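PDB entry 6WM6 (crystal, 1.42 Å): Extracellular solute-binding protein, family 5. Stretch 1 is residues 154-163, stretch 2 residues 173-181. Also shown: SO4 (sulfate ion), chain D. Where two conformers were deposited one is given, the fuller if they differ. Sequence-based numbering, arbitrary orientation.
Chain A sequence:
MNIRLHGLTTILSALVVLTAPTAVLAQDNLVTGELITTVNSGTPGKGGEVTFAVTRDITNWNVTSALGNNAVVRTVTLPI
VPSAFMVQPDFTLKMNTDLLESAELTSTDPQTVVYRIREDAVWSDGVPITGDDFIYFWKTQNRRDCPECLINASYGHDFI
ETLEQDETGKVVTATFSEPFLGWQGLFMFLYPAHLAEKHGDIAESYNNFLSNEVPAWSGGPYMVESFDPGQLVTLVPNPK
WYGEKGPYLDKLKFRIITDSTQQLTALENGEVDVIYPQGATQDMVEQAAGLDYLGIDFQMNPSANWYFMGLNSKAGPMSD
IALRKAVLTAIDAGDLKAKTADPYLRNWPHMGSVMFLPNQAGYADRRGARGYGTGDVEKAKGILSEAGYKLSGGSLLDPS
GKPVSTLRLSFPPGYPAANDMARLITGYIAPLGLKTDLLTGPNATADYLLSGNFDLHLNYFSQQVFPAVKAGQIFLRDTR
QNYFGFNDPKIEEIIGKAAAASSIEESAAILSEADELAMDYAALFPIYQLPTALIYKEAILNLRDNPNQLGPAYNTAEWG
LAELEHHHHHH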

# COMPACT_ATOMS: atom_id res chain seq x y z
N SER A 154 -8.78 6.99 -9.67
CA SER A 154 -8.46 7.04 -11.10
C SER A 154 -6.97 6.89 -11.34
O SER A 154 -6.55 6.27 -12.33
N TYR A 155 -6.16 7.53 -10.48
CA TYR A 155 -4.70 7.44 -10.51
C TYR A 155 -4.16 7.81 -11.88
O TYR A 155 -3.15 7.26 -12.35
N GLY A 156 -4.82 8.76 -12.51
CA GLY A 156 -4.36 9.32 -13.76
C GLY A 156 -5.05 8.81 -14.99
O GLY A 156 -4.82 9.36 -16.06
N HIS A 157 -5.88 7.76 -14.90
CA HIS A 157 -6.56 7.28 -16.09
C HIS A 157 -7.44 8.39 -16.68
O HIS A 157 -7.63 8.45 -17.90
N ASP A 158 -7.95 9.29 -15.83
CA ASP A 158 -8.74 10.41 -16.32
C ASP A 158 -7.93 11.41 -17.14
O ASP A 158 -8.53 12.23 -17.86
N PHE A 159 -6.61 11.39 -17.05
CA PHE A 159 -5.76 12.27 -17.86
C PHE A 159 -5.64 11.77 -19.29
O PHE A 159 -5.17 12.53 -20.15
N ILE A 160 -6.00 10.52 -19.56
CA ILE A 160 -6.06 10.02 -20.94
C ILE A 160 -7.38 10.49 -21.54
O ILE A 160 -8.46 10.17 -21.04
N GLU A 161 -7.29 11.27 -22.61
CA GLU A 161 -8.46 11.83 -23.27
C GLU A 161 -8.95 10.99 -24.44
O GLU A 161 -10.17 10.90 -24.67
N THR A 162 -8.04 10.35 -25.16
CA THR A 162 -8.39 9.44 -26.25
C THR A 162 -7.52 8.19 -26.14
O THR A 162 -6.34 8.25 -25.78
N LEU A 163 -8.12 7.05 -26.44
CA LEU A 163 -7.45 5.76 -26.34
C LEU A 163 -7.91 4.94 -27.53
O LEU A 163 -9.09 4.55 -27.59
N THR A 173 -2.82 3.37 -28.57
CA THR A 173 -2.29 4.73 -28.45
C THR A 173 -3.14 5.54 -27.48
O THR A 173 -4.34 5.73 -27.71
N ALA A 174 -2.50 5.99 -26.40
CA ALA A 174 -3.13 6.83 -25.38
C ALA A 174 -2.67 8.27 -25.57
O ALA A 174 -1.46 8.54 -25.54
N THR A 175 -3.61 9.18 -25.75
CA THR A 175 -3.32 10.60 -25.86
C THR A 175 -3.85 11.32 -24.62
O THR A 175 -5.03 11.16 -24.28
N PHE A 176 -2.99 12.08 -23.95
CA PHE A 176 -3.30 12.73 -22.69
C PHE A 176 -3.73 14.18 -22.91
O PHE A 176 -3.22 14.87 -23.79
N SER A 177 -4.66 14.64 -22.08
CA SER A 177 -5.08 16.04 -22.14
C SER A 177 -4.10 16.99 -21.47
O SER A 177 -4.15 18.21 -21.74
N GLU A 178 -3.24 16.49 -20.60
CA GLU A 178 -2.21 17.28 -19.96
C GLU A 178 -1.11 16.34 -19.48
O GLU A 178 -1.34 15.13 -19.39
N PRO A 179 0.07 16.86 -19.18
CA PRO A 179 1.19 15.98 -18.81
C PRO A 179 0.90 15.19 -17.54
O PRO A 179 0.26 15.68 -16.61
N PHE A 180 1.42 13.97 -17.49
CA PHE A 180 1.22 13.12 -16.32
C PHE A 180 2.43 12.21 -16.15
O PHE A 180 2.71 11.34 -16.98
N LEU A 181 3.12 12.39 -15.03
CA LEU A 181 4.32 11.63 -14.71
C LEU A 181 4.05 10.13 -14.61
O LEU A 181 4.83 9.32 -15.12

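Strands 160-163 and 173-176 run antiparallel, their directions 151° apart, and four backbone hydrogen bonds join the two stretches. Thr-175 is the centre of this pairing. Its N donates to Thr-162 O (2.9 Å, 175° at the hydrogen), while its O accepts twice, from Glu-161 N at 2.8 Å and from Thr-162 N at 3.2 Å. Two successive amides on one carbonyl are the mark of a beta bulge, and the register indeed shifts by one between Ile-160 and Thr-162. Beyond the bulge, Ser-177 N donates to Phe-159 O (2.9 Å, 157°), an acceptor that Phe-176 CA also approaches at 3.2 Å.

The side chains of Thr-162 (p) and Thr-175 (m) share a face of the sheet. Their hydroxyls, OG1 to OG1, are 3.5 Å apart at a poor angle and do not bond to each other; water 3 joins them instead, 2.9 Å from Thr-162 OG1 and 2.8 Å from Thr-175 OG1, and also donates to Thr-173 O at 2.9 Å. Ser-177, chi1 p, points toward the first stretch, and water 1 links its OG to Asp-158 O, at 2.8 Å from each. Water 2 donates to Phe-176 O at 3.0 Å and, weakly, to Glu-161 OE1 at 3.3 Å.

Apolar contacts make up much of the rest. Leu-163 (t, p) shares a face with Ala-174, and its CD1 lies 3.6 Å from Ala-174 CB. Ile-160 (m, t) sets CG1 over one face of the Phe-176 ring, 3.8 Å from the centroid and 19° off the normal, and its CD1 reaches Ala-174 CB at 4.0 Å. Phe-159 (m) starts sideways, but its ring comes nearer: CD2 is 3.4 Å from Glu-178 CG and 3.9 Å from Phe-180 CB. The rings of Phe-159 and Phe-180 meet obliquely, centroids 4.9 Å apart and planes at 39°.

Phe-180 (t) points toward the type I' turn from Ser-154 to His-157, where Gly-156 CA sits over its ring, 4.0 Å from the centroid. A CB on Gly-156 would fall 2.3 Å from Phe-180 CE2, and the backbone angles independently call for glycine. Within this turn, Ser-154 O accepts from His-157 N (3.0 Å) and His-157 ND1 (2.8 Å); just past it, Asp-158 N donates to Ser-154 OG at 3.0 Å. The sulfate, probably from the crystallisation liquor, accepts from two amides: Ser-154 N donates to O1 at 2.9 Å and Tyr-155 N to O2 at 3.0 Å.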

# COMPACT_ATOMS: atom_id res chain seq x y z
CB SER A 154 -8.96 8.34 -11.71
OG SER A 154 -8.84 8.34 -13.13
CB TYR A 155 -4.22 6.09 -10.03
CG TYR A 155 -4.34 5.92 -8.53
CD1 TYR A 155 -4.02 6.97 -7.68
CD2 TYR A 155 -4.75 4.72 -7.98
CE1 TYR A 155 -4.11 6.83 -6.31
CE2 TYR A 155 -4.84 4.57 -6.60
CZ TYR A 155 -4.52 5.63 -5.78
OH TYR A 155 -4.60 5.48 -4.43
CB HIS A 157 -7.40 6.02 -15.81
CG HIS A 157 -6.57 4.79 -15.60
ND1 HIS A 157 -6.23 4.33 -14.33
CD2 HIS A 157 -5.98 3.93 -16.47
CE1 HIS A 157 -5.48 3.24 -14.44
NE2 HIS A 157 -5.33 2.97 -15.73
CB ASP A 158 -9.52 11.10 -15.19
CG ASP A 158 -8.66 11.55 -14.04
OD1 ASP A 158 -7.48 11.20 -13.93
OD2 ASP A 158 -9.20 12.28 -13.17
CB PHE A 159 -4.35 12.39 -17.27
CG PHE A 159 -4.25 13.24 -16.03
CD1 PHE A 159 -5.00 12.96 -14.90
CD2 PHE A 159 -3.35 14.30 -15.99
CE1 PHE A 159 -4.88 13.75 -13.76
CE2 PHE A 159 -3.23 15.08 -14.86
CZ PHE A 159 -3.99 14.80 -13.74
CB ILE A 160 -5.93 8.49 -20.98
CG1 ILE A 160 -4.52 8.06 -20.54
CG2 ILE A 160 -6.27 7.95 -22.38
CD1 ILE A 160 -4.36 6.56 -20.37
CB GLU A 161 -8.13 13.24 -23.78
CG GLU A 161 -9.30 14.01 -24.33
CD GLU A 161 -8.93 15.45 -24.65
OE1 GLU A 161 -7.83 15.66 -25.19
OE2 GLU A 161 -9.73 16.35 -24.34
CB THR A 162 -8.25 10.03 -27.65
OG1 THR A 162 -6.90 10.34 -27.94
CG2 THR A 162 -9.13 11.28 -27.80
CB LEU A 163 -7.77 5.08 -25.02
CG LEU A 163 -6.95 3.83 -24.68
CD1 LEU A 163 -5.49 4.12 -24.63
CD2 LEU A 163 -7.43 3.29 -23.34
CB THR A 173 -2.25 5.40 -29.83
OG1 THR A 173 -1.43 4.63 -30.72
CG2 THR A 173 -1.68 6.81 -29.74
CB ALA A 174 -2.74 6.37 -23.98
CB THR A 175 -3.93 11.20 -27.12
OG1 THR A 175 -3.47 10.49 -28.28
CG2 THR A 175 -3.52 12.68 -27.27
CB PHE A 176 -2.06 12.71 -21.77
CG PHE A 176 -1.70 11.34 -21.24
CD1 PHE A 176 -1.17 10.37 -22.07
CD2 PHE A 176 -1.88 11.05 -19.90
CE1 PHE A 176 -0.82 9.11 -21.56
CE2 PHE A 176 -1.53 9.80 -19.39
CZ PHE A 176 -1.02 8.84 -20.21
CB SER A 177 -6.47 16.19 -21.50
OG SER A 177 -6.46 15.71 -20.16
CB GLU A 178 -2.78 18.09 -18.78
CG GLU A 178 -3.38 17.25 -17.68
CD GLU A 178 -4.00 18.09 -16.59
OE1 GLU A 178 -3.25 18.55 -15.69
OE2 GLU A 178 -5.22 18.32 -16.63
CB PRO A 179 2.36 16.94 -18.59
CG PRO A 179 1.98 18.20 -19.32
CD PRO A 179 0.48 18.28 -19.26
CB PHE A 180 -0.07 12.32 -16.42
CG PHE A 180 -0.37 11.47 -15.21
CD1 PHE A 180 -0.62 12.07 -14.00
CD2 PHE A 180 -0.36 10.11 -15.28
CE1 PHE A 180 -0.87 11.30 -12.87
CE2 PHE A 180 -0.60 9.33 -14.16
CZ PHE A 180 -0.87 9.92 -12.97
CB LEU A 181 4.85 12.13 -13.37
CG LEU A 181 5.89 11.27 -12.68
CD1 LEU A 181 7.17 11.34 -13.44
CD2 LEU A 181 6.08 11.73 -11.23
S SO4 D . -8.16 10.34 -8.28
O1 SO4 D . -9.38 9.53 -8.43
O2 SO4 D . -6.98 9.47 -8.40
O3 SO4 D . -8.09 10.95 -6.95
O4 SO4 D . -8.12 11.36 -9.32
O HOH W 1 -8.37 13.73 -20.19
O HOH W 2 -4.66 16.51 -25.80
O HOH W 3 -5.09 8.29 -28.81